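Local coordinates for glutaredoxin-2 (Vaccinia virus, PDB 2G2Q), which acts as a thiol-disulfide transfer protein in the viral pathway that forms disulfide bonds in virion membrane proteins, and is needed for virion morphogenesis, at residues M1-I6 and K75-T80. Sequence-based numbering, arbitrary orientation.
With SO4 (sulfate ion), chain D.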
loop_
_atom_site.group_PDB
_atom_site.type_symbol
_atom_site.label_atom_id
_atom_site.label_comp_id
_atom_site.label_asym_id
_atom_site.label_seq_id
_atom_site.Cartn_x
_atom_site.Cartn_y
_atom_site.Cartn_z
HETATM N N MSE A 1 -22.003 9.328 -3.731
HETATM C CA MSE A 1 -21.038 8.587 -4.602
HETATM C C MSE A 1 -19.904 8.041 -3.749
HETATM O O MSE A 1 -19.445 8.711 -2.830
HETATM C CB MSE A 1 -20.477 9.521 -5.670
HETATM C CG MSE A 1 -19.524 8.887 -6.663
HETATM SE SE MSE A 1 -19.001 10.212 -8.011
HETATM C CE MSE A 1 -20.748 10.472 -8.949
ATOM N N LYS A 2 -19.455 6.826 -4.049
ATOM C CA LYS A 2 -18.420 6.196 -3.241
ATOM C C LYS A 2 -17.089 6.898 -3.434
ATOM O O LYS A 2 -16.787 7.423 -4.501
ATOM C CB LYS A 2 -18.312 4.696 -3.530
ATOM C CG LYS A 2 -19.338 3.850 -2.784
ATOM C CD LYS A 2 -19.979 2.835 -3.705
ATOM C CE LYS A 2 -19.408 1.433 -3.537
ATOM N NZ LYS A 2 -20.460 0.466 -3.082
ATOM N N ASN A 3 -16.308 6.950 -2.375
ATOM C CA ASN A 3 -14.957 7.410 -2.508
ATOM C C ASN A 3 -14.106 6.240 -3.004
ATOM O O ASN A 3 -14.519 5.082 -2.923
ATOM C CB ASN A 3 -14.464 8.012 -1.187
ATOM C CG ASN A 3 -15.228 9.285 -0.807
ATOM O OD1 ASN A 3 -15.432 10.172 -1.638
ATOM N ND2 ASN A 3 -15.649 9.377 0.458
ATOM N N VAL A 4 -12.931 6.550 -3.537
ATOM C CA VAL A 4 -12.069 5.554 -4.145
ATOM C C VAL A 4 -10.809 5.332 -3.295
ATOM O O VAL A 4 -10.112 6.288 -2.940
ATOM C CB VAL A 4 -11.675 6.000 -5.568
ATOM C CG1 VAL A 4 -11.074 4.860 -6.341
ATOM C CG2 VAL A 4 -12.901 6.536 -6.309
ATOM N N LEU A 5 -10.544 4.076 -2.944
ATOM C CA LEU A 5 -9.243 3.681 -2.418
ATOM C C LEU A 5 -8.331 3.291 -3.582
ATOM O O LEU A 5 -8.736 2.525 -4.460
ATOM C CB LEU A 5 -9.361 2.523 -1.417
ATOM C CG LEU A 5 -10.254 2.810 -0.191
ATOM C CD1 LEU A 5 -10.484 1.569 0.724
ATOM C CD2 LEU A 5 -9.756 4.025 0.603
ATOM N N ILE A 6 -7.118 3.848 -3.587
ATOM C CA ILE A 6 -6.115 3.532 -4.592
ATOM C C ILE A 6 -4.971 2.829 -3.903
ATOM O O ILE A 6 -4.290 3.404 -3.042
ATOM C CB ILE A 6 -5.594 4.793 -5.345
ATOM C CG1 ILE A 6 -6.730 5.496 -6.095
ATOM C CG2 ILE A 6 -4.542 4.432 -6.353
ATOM C CD1 ILE A 6 -7.191 6.717 -5.405
ATOM N N LYS A 75 -6.891 7.647 -0.570
ATOM C CA LYS A 75 -8.331 7.751 -0.529
ATOM C C LYS A 75 -8.651 8.971 -1.378
ATOM O O LYS A 75 -8.224 10.085 -1.062
ATOM C CB LYS A 75 -8.807 7.882 0.929
ATOM C CG LYS A 75 -10.315 7.952 1.098
ATOM C CD LYS A 75 -10.757 7.882 2.568
ATOM C CE LYS A 75 -10.452 9.165 3.345
ATOM N NZ LYS A 75 -10.835 9.020 4.787
ATOM N N TYR A 76 -9.352 8.750 -2.486
ATOM C CA TYR A 76 -9.736 9.835 -3.386
ATOM C C TYR A 76 -11.241 10.098 -3.332
ATOM O O TYR A 76 -12.060 9.166 -3.442
ATOM C CB TYR A 76 -9.317 9.534 -4.842
ATOM C CG TYR A 76 -9.637 10.674 -5.783
ATOM C CD1 TYR A 76 -9.064 11.934 -5.593
ATOM C CD2 TYR A 76 -10.530 10.511 -6.844
ATOM C CE1 TYR A 76 -9.334 12.987 -6.445
ATOM C CE2 TYR A 76 -10.818 11.574 -7.712
ATOM C CZ TYR A 76 -10.219 12.814 -7.493
ATOM O OH TYR A 76 -10.499 13.903 -8.321
ATOM N N ASN A 77 -11.600 11.371 -3.192
ATOM C CA ASN A 77 -13.001 11.771 -3.245
ATOM C C ASN A 77 -13.335 12.427 -4.569
ATOM O O ASN A 77 -13.029 13.602 -4.769
ATOM C CB ASN A 77 -13.376 12.692 -2.060
ATOM C CG ASN A 77 -14.868 13.027 -2.018
ATOM O OD1 ASN A 77 -15.489 13.378 -3.035
ATOM N ND2 ASN A 77 -15.446 12.910 -0.849
ATOM N N PRO A 78 -14.041 11.698 -5.450
ATOM C CA PRO A 78 -14.298 12.131 -6.841
ATOM C C PRO A 78 -15.225 13.358 -6.954
ATOM O O PRO A 78 -15.233 14.066 -7.981
ATOM C CB PRO A 78 -14.991 10.915 -7.463
ATOM C CG PRO A 78 -14.763 9.783 -6.508
ATOM C CD PRO A 78 -14.698 10.412 -5.150
ATOM N N GLN A 79 -16.009 13.597 -5.919
ATOM C CA GLN A 79 -16.936 14.714 -5.916
ATOM C C GLN A 79 -16.245 15.995 -5.440
ATOM O O GLN A 79 -16.372 17.043 -6.072
ATOM C CB GLN A 79 -18.139 14.372 -5.037
ATOM C CG GLN A 79 -18.980 13.235 -5.582
ATOM C CD GLN A 79 -20.145 13.732 -6.417
ATOM O OE1 GLN A 79 -19.976 14.551 -7.330
ATOM N NE2 GLN A 79 -21.347 13.248 -6.099
ATOM N N THR A 80 -15.527 15.923 -4.318
ATOM C CA THR A 80 -14.739 17.074 -3.851
ATOM C C THR A 80 -13.406 17.227 -4.584
ATOM O O THR A 80 -12.819 18.299 -4.566
ATOM C CB THR A 80 -14.422 17.035 -2.346
ATOM O OG1 THR A 80 -13.404 16.055 -2.093
ATOM C CG2 THR A 80 -15.660 16.765 -1.504
HETATM S S SO4 D . -14.490 8.601 3.798
HETATM O O1 SO4 D . -13.811 9.826 3.403
HETATM O O2 SO4 D . -13.528 7.658 4.367
HETATM O O3 SO4 D . -15.490 8.950 4.810
HETATM O O4 SO4 D . -15.149 8.004 2.637
#
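Val4 and Tyr76 form an antiparallel hydrogen-bonded pair: Val4 N donates to Tyr76 O at 2.8 Å, and Tyr76 N returns a bond to Val4 O at 2.6 Å, both nearly straight.

The apolar contacts lie on the face that carries Val4 and Tyr76. Ile6 CD1 rests on Tyr76 CB at 3.6 Å, the two side chains running side by side, and Val4 CG2 meets Pro78 CG at 3.7 Å. At the N-terminus of the chain, selenomethionine Met1 crosses Gln79, which follows strand 71-77, at about a right angle, its SE against Gln79 CG.

This pairing joins strands 3-9 and 71-77 of the thioredoxin fold; strand 30-36 runs parallel to 3-9 on its other side, and 82-85 flanks 71-77.

On the opposite face, Leu5 CD2 lies against CB and CG of Lys75, and polar groups gather around a sulfate, probably from the crystallisation liquor. Asn3 ND2 donates to sulfate O4 at 2.6 Å and Lys75 NZ to O2 at 3.0 Å; Tyr30 and Tyr116 hydroxyls also bind the ion. Lys75 NZ additionally bonds the carbonyls of Ile111 and Ala114.

Asn3 OD1 lies 2.8 Å from Asn77 ND2, at an angle too poor for a hydrogen bond, the amide planes 49° apart. With CG anti to the backbone N (chi1 -175°), Asn77 OD1 accepts from Gln79 N in the carbonyl plane, closing an Asx turn, and from Thr80 N above that plane, which makes an Asx motif.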